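Local coordinates for protein-arginine-phosphatase (Geobacillus stearothermophilus, PDB 4PIC), which removes phosphate from phosphoarginine residues in proteins, probably counteracting the arginine kinase McsB, and shows almost no activity on phosphotyrosine peptides, at residues 4-9 and 70-75; 44-49 and 61-66; 50-55 and 121-126; 78-83 and 102-107. All blocks are in the same frame, centred on the assembly; numbering follows the deposited sequence.

Interaction 1: residues 4-9 and 70-75; sequences RILFVC and KEHIDW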
loop_
_atom_site.group_PDB
_atom_site.type_symbol
_atom_site.label_atom_id
_atom_site.label_comp_id
_atom_site.label_asym_id
_atom_site.label_seq_id
_atom_site.Cartn_x
_atom_site.Cartn_y
_atom_site.Cartn_z
ATOM N N ARG A 4 -16.709 16.777 -0.291
ATOM C CA ARG A 4 -15.260 16.732 -0.397
ATOM C C ARG A 4 -14.851 15.339 -0.861
ATOM O O ARG A 4 -14.827 14.378 -0.083
ATOM C CB ARG A 4 -14.598 17.133 0.927
ATOM C CG ARG A 4 -14.820 18.615 1.273
ATOM C CD ARG A 4 -14.349 18.974 2.682
ATOM N NE ARG A 4 -15.150 18.326 3.716
ATOM C CZ ARG A 4 -16.280 18.821 4.216
ATOM N NH1 ARG A 4 -16.759 19.977 3.770
ATOM N NH2 ARG A 4 -16.940 18.158 5.156
ATOM N N ILE A 5 -14.570 15.250 -2.156
ATOM C CA ILE A 5 -14.349 13.973 -2.817
ATOM C C ILE A 5 -12.856 13.702 -2.918
ATOM O O ILE A 5 -12.112 14.499 -3.490
ATOM C CB ILE A 5 -14.921 13.995 -4.242
ATOM C CG1 ILE A 5 -16.398 14.419 -4.228
ATOM C CG2 ILE A 5 -14.736 12.642 -4.913
ATOM C CD1 ILE A 5 -17.294 13.558 -3.360
ATOM N N LEU A 6 -12.427 12.573 -2.362
ATOM C CA LEU A 6 -11.033 12.155 -2.375
ATOM C C LEU A 6 -10.885 10.886 -3.208
ATOM O O LEU A 6 -11.423 9.838 -2.859
ATOM C CB LEU A 6 -10.571 11.886 -0.941
ATOM C CG LEU A 6 -9.123 11.423 -0.815
ATOM C CD1 LEU A 6 -8.183 12.542 -1.213
ATOM C CD2 LEU A 6 -8.829 10.942 0.600
ATOM N N PHE A 7 -10.179 10.988 -4.330
ATOM C CA PHE A 7 -9.935 9.810 -5.165
ATOM C C PHE A 7 -8.604 9.182 -4.786
ATOM O O PHE A 7 -7.637 9.896 -4.545
ATOM C CB PHE A 7 -9.892 10.167 -6.648
ATOM C CG PHE A 7 -11.209 10.616 -7.212
ATOM C CD1 PHE A 7 -12.254 9.714 -7.365
ATOM C CD2 PHE A 7 -11.391 11.922 -7.629
ATOM C CE1 PHE A 7 -13.469 10.121 -7.911
ATOM C CE2 PHE A 7 -12.603 12.333 -8.179
ATOM C CZ PHE A 7 -13.634 11.430 -8.321
ATOM N N VAL A 8 -8.558 7.856 -4.732
ATOM C CA VAL A 8 -7.367 7.165 -4.230
ATOM C C VAL A 8 -6.914 5.994 -5.114
ATOM O O VAL A 8 -7.725 5.150 -5.488
ATOM C CB VAL A 8 -7.607 6.638 -2.799
ATOM C CG1 VAL A 8 -6.351 5.920 -2.286
ATOM C CG2 VAL A 8 -7.994 7.768 -1.854
ATOM N N CYS A 9 -5.622 5.954 -5.457
ATOM C CA CYS A 9 -4.989 4.763 -6.030
ATOM C C CYS A 9 -3.704 4.515 -5.255
ATOM O O CYS A 9 -3.633 4.898 -4.102
ATOM C CB CYS A 9 -4.766 4.868 -7.545
ATOM S SG CYS A 9 -3.724 6.221 -8.126
ATOM N N LYS A 70 -4.042 10.489 7.292
ATOM C CA LYS A 70 -5.200 10.681 8.153
ATOM C C LYS A 70 -5.937 11.983 7.837
ATOM O O LYS A 70 -7.165 12.025 7.800
ATOM C CB LYS A 70 -4.732 10.661 9.614
ATOM C CG LYS A 70 -5.768 11.075 10.637
ATOM C CD LYS A 70 -6.896 10.070 10.711
ATOM C CE LYS A 70 -7.810 10.376 11.895
ATOM N NZ LYS A 70 -9.096 9.633 11.812
ATOM N N GLU A 71 -5.171 13.032 7.573
ATOM C CA GLU A 71 -5.729 14.344 7.298
ATOM C C GLU A 71 -6.634 14.347 6.062
ATOM O O GLU A 71 -7.648 15.042 6.038
ATOM C CB GLU A 71 -4.606 15.372 7.160
ATOM C CG GLU A 71 -3.900 15.721 8.481
ATOM C CD GLU A 71 -3.221 14.528 9.163
ATOM O OE1 GLU A 71 -2.540 13.730 8.477
ATOM O OE2 GLU A 71 -3.378 14.386 10.397
ATOM N N HIS A 72 -6.275 13.571 5.042
ATOM C CA HIS A 72 -7.107 13.474 3.836
ATOM C C HIS A 72 -8.390 12.730 4.149
ATOM O O HIS A 72 -9.460 13.055 3.633
ATOM C CB HIS A 72 -6.403 12.684 2.731
ATOM C CG HIS A 72 -5.171 13.326 2.191
ATOM N ND1 HIS A 72 -3.910 12.831 2.448
ATOM C CD2 HIS A 72 -5.000 14.384 1.365
ATOM C CE1 HIS A 72 -3.013 13.572 1.821
ATOM N NE2 HIS A 72 -3.649 14.520 1.155
ATOM N N ILE A 73 -8.270 11.688 4.961
ATOM C CA ILE A 73 -9.408 10.878 5.365
ATOM C C ILE A 73 -10.429 11.720 6.132
ATOM O O ILE A 73 -11.633 11.650 5.865
ATOM C CB ILE A 73 -8.951 9.687 6.226
ATOM C CG1 ILE A 73 -8.019 8.772 5.425
ATOM C CG2 ILE A 73 -10.147 8.923 6.783
ATOM C CD1 ILE A 73 -8.691 8.076 4.252
ATOM N N ASP A 74 -9.939 12.545 7.057
ATOM C CA ASP A 74 -10.810 13.405 7.853
ATOM C C ASP A 74 -11.424 14.541 7.038
ATOM O O ASP A 74 -12.530 14.990 7.332
ATOM C CB ASP A 74 -10.050 13.983 9.046
ATOM C CG ASP A 74 -9.648 12.928 10.048
ATOM O OD1 ASP A 74 -10.225 11.821 10.008
ATOM O OD2 ASP A 74 -8.760 13.216 10.879
ATOM N N TRP A 75 -10.701 15.004 6.025
ATOM C CA TRP A 75 -11.205 16.049 5.127
ATOM C C TRP A 75 -12.367 15.547 4.266
ATOM O O TRP A 75 -13.374 16.241 4.085
ATOM C CB TRP A 75 -10.065 16.541 4.234
ATOM C CG TRP A 75 -10.458 17.470 3.123
ATOM C CD1 TRP A 75 -10.522 18.836 3.175
ATOM C CD2 TRP A 75 -10.792 17.107 1.772
ATOM N NE1 TRP A 75 -10.887 19.342 1.950
ATOM C CE2 TRP A 75 -11.068 18.303 1.074
ATOM C CE3 TRP A 75 -10.902 15.887 1.092
ATOM C CZ2 TRP A 75 -11.435 18.316 -0.274
ATOM C CZ3 TRP A 75 -11.268 15.902 -0.248
ATOM C CH2 TRP A 75 -11.536 17.108 -0.915
HETATM O O HOH W 1 -15.746 15.655 6.266
#
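Arg-4 lies across the indole of Trp-75, its aliphatic part over one face and its guanidinium farther above the five-membered ring. CB sits nearest the face: Arg-4 CB is 3.5 Å from the centroid of the six-membered ring of Trp-75 and only 8° off its normal, a CH-pi contact. CG and CD continue over the bicycle toward the pyrrole side, with Arg-4 CD 3.6 Å from Trp-75 NE1. There the chain bends (chi3 -67°) and brings NE back to the helix backbone, where Arg-4 NE donates to Trp-75 O at 2.8 Å. The acceptor lies in the guanidinium plane, and that plane is turned 70° from the indole. Trp-75 thus meets Arg-4 with both ring and carbonyl. Water 1 accepts from Arg-4 NH2 at 3.0 Å beside this bond. Strand 3-9 is an inner strand of the four-stranded parallel sheet of the low molecular weight phosphatase fold, and it leads into the phosphate-binding loop at Cys-9, the nucleophile. Helix 70-75 covers the strand near its start, running roughly against it. The indole edge faces the strand backbone, Ile-5 O lying in the ring plane 3.6 Å from Trp-75 CZ3, while Lys-34 makes a cation-pi contact with the indole. One turn earlier, Leu-6 and His-72 meet at about a right angle: Leu-6 CD2 touches His-72 CB at 3.7 Å, and the imidazole ND1 is engaged by Lys-69 N. Leu-6 CB reaches the same corner of the indole as Ile-5 O, 4.1 Å from Trp-75 CZ3.

Interaction 2: residues 44-49 and 61-66; sequences SEASVH and AAHRSS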
loop_
_atom_site.group_PDB
_atom_site.type_symbol
_atom_site.label_atom_id
_atom_site.label_comp_id
_atom_site.label_asym_id
_atom_site.label_seq_id
_atom_site.Cartn_x
_atom_site.Cartn_y
_atom_site.Cartn_z
ATOM N N SER A 44 5.140 14.463 -7.277
ATOM C CA SER A 44 5.317 13.921 -8.623
ATOM C C SER A 44 4.220 14.392 -9.580
ATOM O O SER A 44 3.078 14.568 -9.180
ATOM C CB SER A 44 5.338 12.397 -8.599
ATOM O OG SER A 44 6.520 11.909 -7.996
ATOM N N GLU A 45 4.581 14.582 -10.846
ATOM C CA GLU A 45 3.603 14.915 -11.873
ATOM C C GLU A 45 2.730 13.701 -12.166
ATOM O O GLU A 45 3.131 12.563 -11.895
ATOM C CB GLU A 45 4.322 15.312 -13.164
ATOM C CG GLU A 45 5.194 16.547 -13.064
ATOM C CD GLU A 45 4.774 17.613 -14.051
ATOM O OE1 GLU A 45 3.574 17.954 -14.074
ATOM O OE2 GLU A 45 5.633 18.101 -14.816
ATOM N N ALA A 46 1.544 13.938 -12.726
ATOM C CA ALA A 46 0.787 12.850 -13.328
ATOM C C ALA A 46 1.665 12.250 -14.420
ATOM O O ALA A 46 2.494 12.953 -15.021
ATOM C CB ALA A 46 -0.521 13.367 -13.914
ATOM N N SER A 47 1.515 10.954 -14.676
ATOM C CA SER A 47 2.341 10.310 -15.692
ATOM C C SER A 47 2.049 10.881 -17.077
ATOM O O SER A 47 0.996 11.481 -17.317
ATOM C CB SER A 47 2.152 8.798 -15.698
ATOM O OG SER A 47 0.872 8.451 -16.173
ATOM N N VAL A 48 2.997 10.720 -17.991
ATOM C CA VAL A 48 2.866 11.372 -19.285
ATOM C C VAL A 48 1.638 10.903 -20.059
ATOM O O VAL A 48 0.958 11.714 -20.687
ATOM C CB VAL A 48 4.169 11.248 -20.140
ATOM C CG1 VAL A 48 4.461 9.792 -20.508
ATOM C CG2 VAL A 48 4.063 12.104 -21.373
ATOM N N HIS A 49 1.320 9.614 -20.000
ATOM C CA HIS A 49 0.150 9.123 -20.723
ATOM C C HIS A 49 -1.138 9.643 -20.094
ATOM O O HIS A 49 -2.101 9.905 -20.810
ATOM C CB HIS A 49 0.115 7.596 -20.794
ATOM C CG HIS A 49 1.044 7.010 -21.814
ATOM N ND1 HIS A 49 1.415 5.683 -21.796
ATOM C CD2 HIS A 49 1.656 7.561 -22.889
ATOM C CE1 HIS A 49 2.228 5.443 -22.810
ATOM N NE2 HIS A 49 2.394 6.563 -23.486
ATOM N N ALA A 61 -4.431 20.165 -16.333
ATOM C CA ALA A 61 -4.445 20.613 -14.954
ATOM C C ALA A 61 -3.114 20.319 -14.271
ATOM O O ALA A 61 -2.411 19.383 -14.640
ATOM C CB ALA A 61 -5.574 19.949 -14.214
ATOM N N ALA A 62 -2.776 21.136 -13.279
ATOM C CA ALA A 62 -1.614 20.881 -12.450
ATOM C C ALA A 62 -1.935 19.727 -11.508
ATOM O O ALA A 62 -2.999 19.704 -10.876
ATOM C CB ALA A 62 -1.239 22.130 -11.661
ATOM N N HIS A 63 -1.026 18.763 -11.430
ATOM C CA HIS A 63 -1.140 17.714 -10.430
ATOM C C HIS A 63 0.189 17.526 -9.720
ATOM O O HIS A 63 1.241 17.479 -10.367
ATOM C CB HIS A 63 -1.553 16.379 -11.048
ATOM C CG HIS A 63 -1.560 15.252 -10.061
ATOM N ND1 HIS A 63 -2.515 15.138 -9.075
ATOM C CD2 HIS A 63 -0.702 14.219 -9.878
ATOM C CE1 HIS A 63 -2.258 14.070 -8.340
ATOM N NE2 HIS A 63 -1.169 13.493 -8.810
ATOM N N ARG A 64 0.126 17.418 -8.394
ATOM C CA ARG A 64 1.268 17.003 -7.578
ATOM C C ARG A 64 0.833 15.806 -6.759
ATOM O O ARG A 64 -0.151 15.896 -6.025
ATOM C CB ARG A 64 1.678 18.102 -6.594
ATOM C CG ARG A 64 1.576 19.523 -7.110
ATOM C CD ARG A 64 2.887 19.988 -7.700
ATOM N NE ARG A 64 3.380 19.063 -8.715
ATOM C CZ ARG A 64 4.225 19.393 -9.682
ATOM N NH1 ARG A 64 4.678 20.635 -9.776
ATOM N NH2 ARG A 64 4.611 18.480 -10.561
ATOM N N SER A 65 1.566 14.699 -6.857
ATOM C CA SER A 65 1.202 13.498 -6.104
ATOM C C SER A 65 1.282 13.728 -4.596
ATOM O O SER A 65 2.082 14.546 -4.124
ATOM C CB SER A 65 2.074 12.313 -6.508
ATOM O OG SER A 65 3.421 12.472 -6.089
ATOM N N SER A 66 0.422 13.034 -3.855
ATOM C CA SER A 66 0.376 13.137 -2.401
ATOM C C SER A 66 0.218 11.751 -1.799
ATOM O O SER A 66 -0.562 10.941 -2.294
ATOM C CB SER A 66 -0.818 13.982 -1.945
ATOM O OG SER A 66 -0.894 15.212 -2.634
HETATM O O HOH W 2 1.069 16.690 -13.405
#
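Ser-44 and Ser-65 clasp each other by two hydrogen bonds where two loops meet beside the phosphate-binding loop of the low molecular weight phosphatase fold, just ahead of helix 48-56, whose N-cap is Ser-47. Ser-65 N donates to Ser-44 O at 2.8 Å. In return Ser-44 N donates to Ser-65 OG at 2.9 Å. The hydroxyl reaches that N-H because it stands between the backbone N and carbonyl carbon of its own residue (chi1 69°). Its proton goes to Ala-41 O, so OG is gripped from two residues. Packing is close here: Ser-44 CB lies 3.2 Å from Ser-65 OG, and Arg-64 CA makes a CA-H...O contact with Ser-44 O. His-63, with CG anti to its backbone N, turns the CD2 edge of its ring to the other loop, and Ala-46 N lies in the ring plane 3.6 Å from CD2. Its NE2 is bound to Asn-12 O in the loop that probably holds the substrate, while Ser-44 comes close to Thr-13, a residue important for substrate discrimination. The outer side is looser. Glu-45 and Arg-64 lie side by side and point the same way, yet their flat ends are 68° apart, and Glu-45 OE1 to Arg-64 NH2 is a long salt bridge of 3.7 Å in which no N-H points at the oxygen. Lys-51 is the closer charged partner of this carboxylate. Water 2 fills in between the loops, accepting from Ala-46 N and donating to Glu-45 OE1, both at 2.9 Å, and to His-63 O at 3.1 Å.

Interaction 3: residues 50-55 and 121-126; sequences AKMVLK and GPIEVY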
loop_
_atom_site.group_PDB
_atom_site.type_symbol
_atom_site.label_atom_id
_atom_site.label_comp_id
_atom_site.label_asym_id
_atom_site.label_seq_id
_atom_site.Cartn_x
_atom_site.Cartn_y
_atom_site.Cartn_z
ATOM N N ALA A 50 -1.153 9.793 -18.767
ATOM C CA ALA A 50 -2.326 10.369 -18.096
ATOM C C ALA A 50 -2.493 11.803 -18.582
ATOM O O ALA A 50 -3.601 12.235 -18.931
ATOM C CB ALA A 50 -2.173 10.325 -16.581
ATOM N N LYS A 51 -1.400 12.555 -18.619
ATOM C CA LYS A 51 -1.475 13.923 -19.121
ATOM C C LYS A 51 -1.946 13.965 -20.561
ATOM O O LYS A 51 -2.758 14.808 -20.927
ATOM C CB LYS A 51 -0.123 14.618 -19.022
ATOM C CG LYS A 51 0.311 14.968 -17.613
ATOM C CD LYS A 51 1.479 15.930 -17.716
ATOM C CE LYS A 51 2.127 16.200 -16.387
ATOM N NZ LYS A 51 3.220 17.205 -16.559
HETATM N N MSE A 52 -1.458 13.053 -21.382
HETATM C CA MSE A 52 -1.842 13.043 -22.785
HETATM C C MSE A 52 -3.316 12.758 -22.993
HETATM O O MSE A 52 -3.983 13.473 -23.735
HETATM C CB MSE A 52 -1.009 12.032 -23.558
HETATM C CG MSE A 52 0.381 12.528 -23.900
HETATM SE SE MSE A 52 1.506 11.101 -24.582
HETATM C CE MSE A 52 3.059 12.143 -25.047
ATOM N N VAL A 53 -3.845 11.726 -22.350
ATOM C CA VAL A 53 -5.255 11.412 -22.561
ATOM C C VAL A 53 -6.176 12.465 -21.937
ATOM O O VAL A 53 -7.274 12.731 -22.455
ATOM C CB VAL A 53 -5.637 9.972 -22.146
ATOM C CG1 VAL A 53 -4.727 8.966 -22.858
ATOM C CG2 VAL A 53 -5.523 9.807 -20.651
ATOM N N LEU A 54 -5.720 13.119 -20.870
ATOM C CA LEU A 54 -6.470 14.267 -20.355
ATOM C C LEU A 54 -6.444 15.420 -21.357
ATOM O O LEU A 54 -7.463 16.070 -21.584
ATOM C CB LEU A 54 -5.967 14.719 -18.982
ATOM C CG LEU A 54 -6.288 13.747 -17.842
ATOM C CD1 LEU A 54 -5.557 14.173 -16.583
ATOM C CD2 LEU A 54 -7.801 13.656 -17.587
ATOM N N LYS A 55 -5.293 15.657 -21.968
ATOM C CA LYS A 55 -5.164 16.717 -22.968
ATOM C C LYS A 55 -6.140 16.502 -24.130
ATOM O O LYS A 55 -6.688 17.468 -24.679
ATOM C CB LYS A 55 -3.720 16.783 -23.484
ATOM C CG LYS A 55 -3.411 18.002 -24.348
ATOM C CD LYS A 55 -2.030 17.879 -24.984
ATOM C CE LYS A 55 -1.543 19.220 -25.517
ATOM N NZ LYS A 55 -1.099 20.128 -24.417
ATOM N N GLY A 121 1.452 1.119 -18.820
ATOM C CA GLY A 121 1.501 0.586 -20.168
ATOM C C GLY A 121 1.143 1.558 -21.279
ATOM O O GLY A 121 1.325 2.771 -21.134
ATOM N N PRO A 122 0.641 1.025 -22.403
ATOM C CA PRO A 122 0.418 1.826 -23.610
ATOM C C PRO A 122 -0.650 2.883 -23.389
ATOM O O PRO A 122 -1.523 2.725 -22.521
ATOM C CB PRO A 122 -0.086 0.798 -24.634
ATOM C CG PRO A 122 0.291 -0.533 -24.082
ATOM C CD PRO A 122 0.270 -0.388 -22.603
ATOM N N ILE A 123 -0.597 3.945 -24.183
ATOM C CA ILE A 123 -1.551 5.029 -24.035
ATOM C C ILE A 123 -2.980 4.529 -24.205
ATOM O O ILE A 123 -3.911 5.090 -23.630
ATOM C CB ILE A 123 -1.233 6.193 -24.999
ATOM C CG1 ILE A 123 -1.997 7.454 -24.584
ATOM C CG2 ILE A 123 -1.542 5.810 -26.443
ATOM C CD1 ILE A 123 -1.615 8.687 -25.386
ATOM N N GLU A 124 -3.158 3.457 -24.968
ATOM C CA GLU A 124 -4.494 2.927 -25.213
ATOM C C GLU A 124 -5.185 2.473 -23.934
ATOM O O GLU A 124 -6.400 2.612 -23.797
ATOM C CB GLU A 124 -4.454 1.774 -26.223
ATOM C CG GLU A 124 -4.168 2.200 -27.660
ATOM C CD GLU A 124 -2.701 2.460 -27.924
ATOM O OE1 GLU A 124 -1.861 1.980 -27.137
ATOM O OE2 GLU A 124 -2.392 3.143 -28.924
ATOM N N VAL A 125 -4.417 1.942 -22.991
ATOM C CA VAL A 125 -5.008 1.505 -21.732
ATOM C C VAL A 125 -5.304 2.701 -20.826
ATOM O O VAL A 125 -6.290 2.695 -20.095
ATOM C CB VAL A 125 -4.143 0.459 -21.011
ATOM C CG1 VAL A 125 -4.927 -0.168 -19.865
ATOM C CG2 VAL A 125 -3.717 -0.617 -22.000
ATOM N N TYR A 126 -4.460 3.726 -20.876
ATOM C CA TYR A 126 -4.779 4.983 -20.199
ATOM C C TYR A 126 -6.066 5.582 -20.738
ATOM O O TYR A 126 -6.884 6.114 -19.980
ATOM C CB TYR A 126 -3.648 5.994 -20.362
ATOM C CG TYR A 126 -2.513 5.764 -19.384
ATOM C CD1 TYR A 126 -1.503 4.845 -19.660
ATOM C CD2 TYR A 126 -2.441 6.477 -18.191
ATOM C CE1 TYR A 126 -0.469 4.634 -18.763
ATOM C CE2 TYR A 126 -1.410 6.271 -17.289
ATOM C CZ TYR A 126 -0.426 5.350 -17.588
ATOM O OH TYR A 126 0.614 5.126 -16.707
#
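Val-53, which packs on Ile-123, gives its carbonyl O to Arg-130 NH1; the shortest bond within the segments, Lys-55 N to Lys-51 O at 2.9 Å, belongs to helix 48-56 itself. No hydrogen bond crosses the contact, which is apolar. Val-53 and Ile-123 slide past each other in opposite directions, Val-53 CG1 coming within 3.6 Å of Ile-123 CG1. Ile-123 CG1 is anti to its backbone N (chi1 -165°), and the chain goes on to lay Ile-123 CD1 3.9 Å from Met-52 CB, at about a right angle to the Met-52 side chain, which is selenomethionine. In the low molecular weight phosphatase fold this joins the short helix 48-56 to the first turn of the long C-terminal helix 123-150, which follows the loop of Asp-117, the likely proton donor. Tyr-126 approaches the other helix obliquely with CD2 and CE2, CD2 lying 3.6 Å from Ala-50 N, while Tyr-126 CB rests 4.0 Å from Val-53 CG1. An alanine in place of Tyr-126 would probably open a gap beside Ala-50 and His-49 and leave Ser-47 OG without its weak bond to the tyrosine OH. The ring also touches Cys-14 of the probable substrate-binding loop.

Interaction 4: residues 78-83 and 102-107; sequences HVLAMT and FTLKQF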
loop_
_atom_site.group_PDB
_atom_site.type_symbol
_atom_site.label_atom_id
_atom_site.label_comp_id
_atom_site.label_asym_id
_atom_site.label_seq_id
_atom_site.Cartn_x
_atom_site.Cartn_y
_atom_site.Cartn_z
ATOM N N HIS A 78 -16.373 11.768 1.087
ATOM C CA HIS A 78 -16.411 10.494 0.370
ATOM C C HIS A 78 -15.020 10.159 -0.117
ATOM O O HIS A 78 -14.375 10.992 -0.770
ATOM C CB HIS A 78 -17.331 10.571 -0.855
ATOM C CG HIS A 78 -18.736 10.965 -0.529
ATOM N ND1 HIS A 78 -19.074 12.232 -0.110
ATOM C CD2 HIS A 78 -19.890 10.260 -0.571
ATOM C CE1 HIS A 78 -20.376 12.289 0.105
ATOM N NE2 HIS A 78 -20.897 11.106 -0.173
ATOM N N VAL A 79 -14.567 8.951 0.198
ATOM C CA VAL A 79 -13.292 8.456 -0.288
ATOM C C VAL A 79 -13.616 7.441 -1.358
ATOM O O VAL A 79 -14.230 6.410 -1.086
ATOM C CB VAL A 79 -12.471 7.810 0.834
ATOM C CG1 VAL A 79 -11.122 7.335 0.288
ATOM C CG2 VAL A 79 -12.279 8.801 1.986
ATOM N N LEU A 80 -13.238 7.761 -2.588
ATOM C CA LEU A 80 -13.620 6.960 -3.738
ATOM C C LEU A 80 -12.383 6.296 -4.320
ATOM O O LEU A 80 -11.546 6.934 -4.975
ATOM C CB LEU A 80 -14.361 7.812 -4.783
ATOM C CG LEU A 80 -15.645 8.461 -4.258
ATOM C CD1 LEU A 80 -16.353 9.286 -5.348
ATOM C CD2 LEU A 80 -16.583 7.397 -3.710
ATOM N N ALA A 81 -12.273 5.004 -4.050
ATOM C CA ALA A 81 -11.122 4.220 -4.449
ATOM C C ALA A 81 -11.241 3.777 -5.904
ATOM O O ALA A 81 -12.336 3.545 -6.412
ATOM C CB ALA A 81 -10.981 2.995 -3.534
HETATM N N MSE A 82 -10.102 3.619 -6.567
HETATM C CA MSE A 82 -10.113 3.175 -7.956
HETATM C C MSE A 82 -10.475 1.696 -8.081
HETATM O O MSE A 82 -11.028 1.270 -9.093
HETATM C CB MSE A 82 -8.761 3.466 -8.639
HETATM C CG MSE A 82 -8.403 4.962 -8.747
HETATM SE SE MSE A 82 -9.596 6.041 -9.836
HETATM C CE MSE A 82 -10.952 6.455 -8.536
ATOM N N THR A 83 -10.135 0.912 -7.062
ATOM C CA THR A 83 -10.344 -0.537 -7.098
ATOM C C THR A 83 -10.803 -1.020 -5.732
ATOM O O THR A 83 -10.606 -0.327 -4.737
ATOM C CB THR A 83 -9.034 -1.296 -7.431
ATOM O OG1 THR A 83 -8.127 -1.206 -6.322
ATOM C CG2 THR A 83 -8.366 -0.747 -8.687
ATOM N N PHE A 102 -15.669 3.927 -0.612
ATOM C CA PHE A 102 -16.329 3.072 -1.586
ATOM C C PHE A 102 -15.397 2.987 -2.771
ATOM O O PHE A 102 -14.538 3.846 -2.924
ATOM C CB PHE A 102 -17.616 3.734 -2.107
ATOM C CG PHE A 102 -18.550 4.248 -1.039
ATOM C CD1 PHE A 102 -19.642 3.496 -0.644
ATOM C CD2 PHE A 102 -18.355 5.498 -0.472
ATOM C CE1 PHE A 102 -20.514 3.972 0.325
ATOM C CE2 PHE A 102 -19.222 5.980 0.496
ATOM C CZ PHE A 102 -20.294 5.215 0.896
ATOM N N THR A 103 -15.584 2.001 -3.642
ATOM C CA THR A 103 -15.004 2.132 -4.982
ATOM C C THR A 103 -15.853 3.143 -5.731
ATOM O O THR A 103 -17.050 3.279 -5.467
ATOM C CB THR A 103 -14.975 0.815 -5.782
ATOM O OG1 THR A 103 -16.315 0.346 -5.999
ATOM C CG2 THR A 103 -14.156 -0.244 -5.048
ATOM N N LEU A 104 -15.245 3.867 -6.658
ATOM C CA LEU A 104 -16.003 4.807 -7.468
ATOM C C LEU A 104 -17.183 4.111 -8.159
ATOM O O LEU A 104 -18.296 4.630 -8.165
ATOM C CB LEU A 104 -15.075 5.468 -8.488
ATOM C CG LEU A 104 -15.710 6.319 -9.570
ATOM C CD1 LEU A 104 -16.511 7.483 -8.990
ATOM C CD2 LEU A 104 -14.608 6.823 -10.509
ATOM N N LYS A 105 -16.934 2.924 -8.694
ATOM C CA LYS A 105 -17.960 2.152 -9.388
ATOM C C LYS A 105 -19.134 1.790 -8.484
ATOM O O LYS A 105 -20.295 1.965 -8.866
ATOM C CB LYS A 105 -17.346 0.887 -9.989
ATOM C CG LYS A 105 -18.341 -0.011 -10.710
ATOM C CD LYS A 105 -18.858 0.663 -11.974
ATOM C CE LYS A 105 -19.644 -0.312 -12.846
ATOM N NZ LYS A 105 -20.058 0.295 -14.150
ATOM N N GLN A 106 -18.842 1.288 -7.287
ATOM C CA GLN A 106 -19.916 0.892 -6.378
ATOM C C GLN A 106 -20.738 2.100 -5.948
ATOM O O GLN A 106 -21.962 2.019 -5.838
ATOM C CB GLN A 106 -19.375 0.114 -5.166
ATOM C CG GLN A 106 -18.894 0.970 -4.003
ATOM C CD GLN A 106 -18.539 0.148 -2.767
ATOM O OE1 GLN A 106 -17.368 -0.138 -2.510
ATOM N NE2 GLN A 106 -19.558 -0.229 -1.995
ATOM N N PHE A 107 -20.077 3.239 -5.752
ATOM C CA PHE A 107 -20.770 4.421 -5.262
ATOM C C PHE A 107 -21.771 5.005 -6.258
ATOM O O PHE A 107 -22.830 5.522 -5.865
ATOM C CB PHE A 107 -19.772 5.499 -4.847
ATOM C CG PHE A 107 -20.423 6.696 -4.235
ATOM C CD1 PHE A 107 -21.010 6.612 -2.982
ATOM C CD2 PHE A 107 -20.461 7.903 -4.910
ATOM C CE1 PHE A 107 -21.618 7.710 -2.412
ATOM C CE2 PHE A 107 -21.072 9.010 -4.347
ATOM C CZ PHE A 107 -21.655 8.912 -3.094
HETATM O O HOH W 3 -14.194 1.643 -9.080
#
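Leu-80 pairs with Phe-102 and Ala-81 with Thr-103 in parallel register, tied by Phe-102 N to Val-79 O (2.9 Å), Ala-81 N to Phe-102 O (2.8 Å) and Leu-104 N to Ala-81 O (2.9 Å). The last of these carries the pairing into helix 104-109, which opens with a capping box: Gln-106 N donates to Thr-103 OG1 and Thr-103 N to Gln-106 OE1. Thr-103 OG1 is also bonded to Asp-112. On the face bearing Leu-80 and Phe-102, Leu-80 CD2 rests on the root of the Phe-107 ring, 3.9 Å from CB. Phe-107 has CG anti to its backbone N (chi1 -175°). Its CD1 stands 3.8 Å above the plane of the Phe-102 ring, over the centre. At its far end, Phe-107 CZ meets His-78 CD2 at 3.4 Å, the two ring planes 63° apart. An alanine at Phe-107 would probably leave the Phe-102 face and the His-78 ring without this neighbour and open a gap between them. The strands belong to the beta-alpha-beta unit built round helix 84-93. The backbone bonds thus fix the register, whereas the side chains on this face add apolar and aromatic packing.

From the N terminus, strand 3-9 opens interaction 1, whose loop closes only at helix 70-75. Inside it interaction 2 is nested, joining 44-49 to 61-66 round helix 48-56. That helix also supplies 50-55 to interaction 3, which closes at 121-126 and so crosses both interaction 1 and interaction 2. Interaction 4 follows interaction 1 in series and lies within the loop of interaction 3. Strands 3-9 and 78-81 are neighbours in one sheet, so interactions 1 and 4 meet through the backbone bonds between those strands. Interactions 2 and 3 share helix 48-56 and touch, tying the loops near the probable substrate-binding loop to the long C-terminal helix.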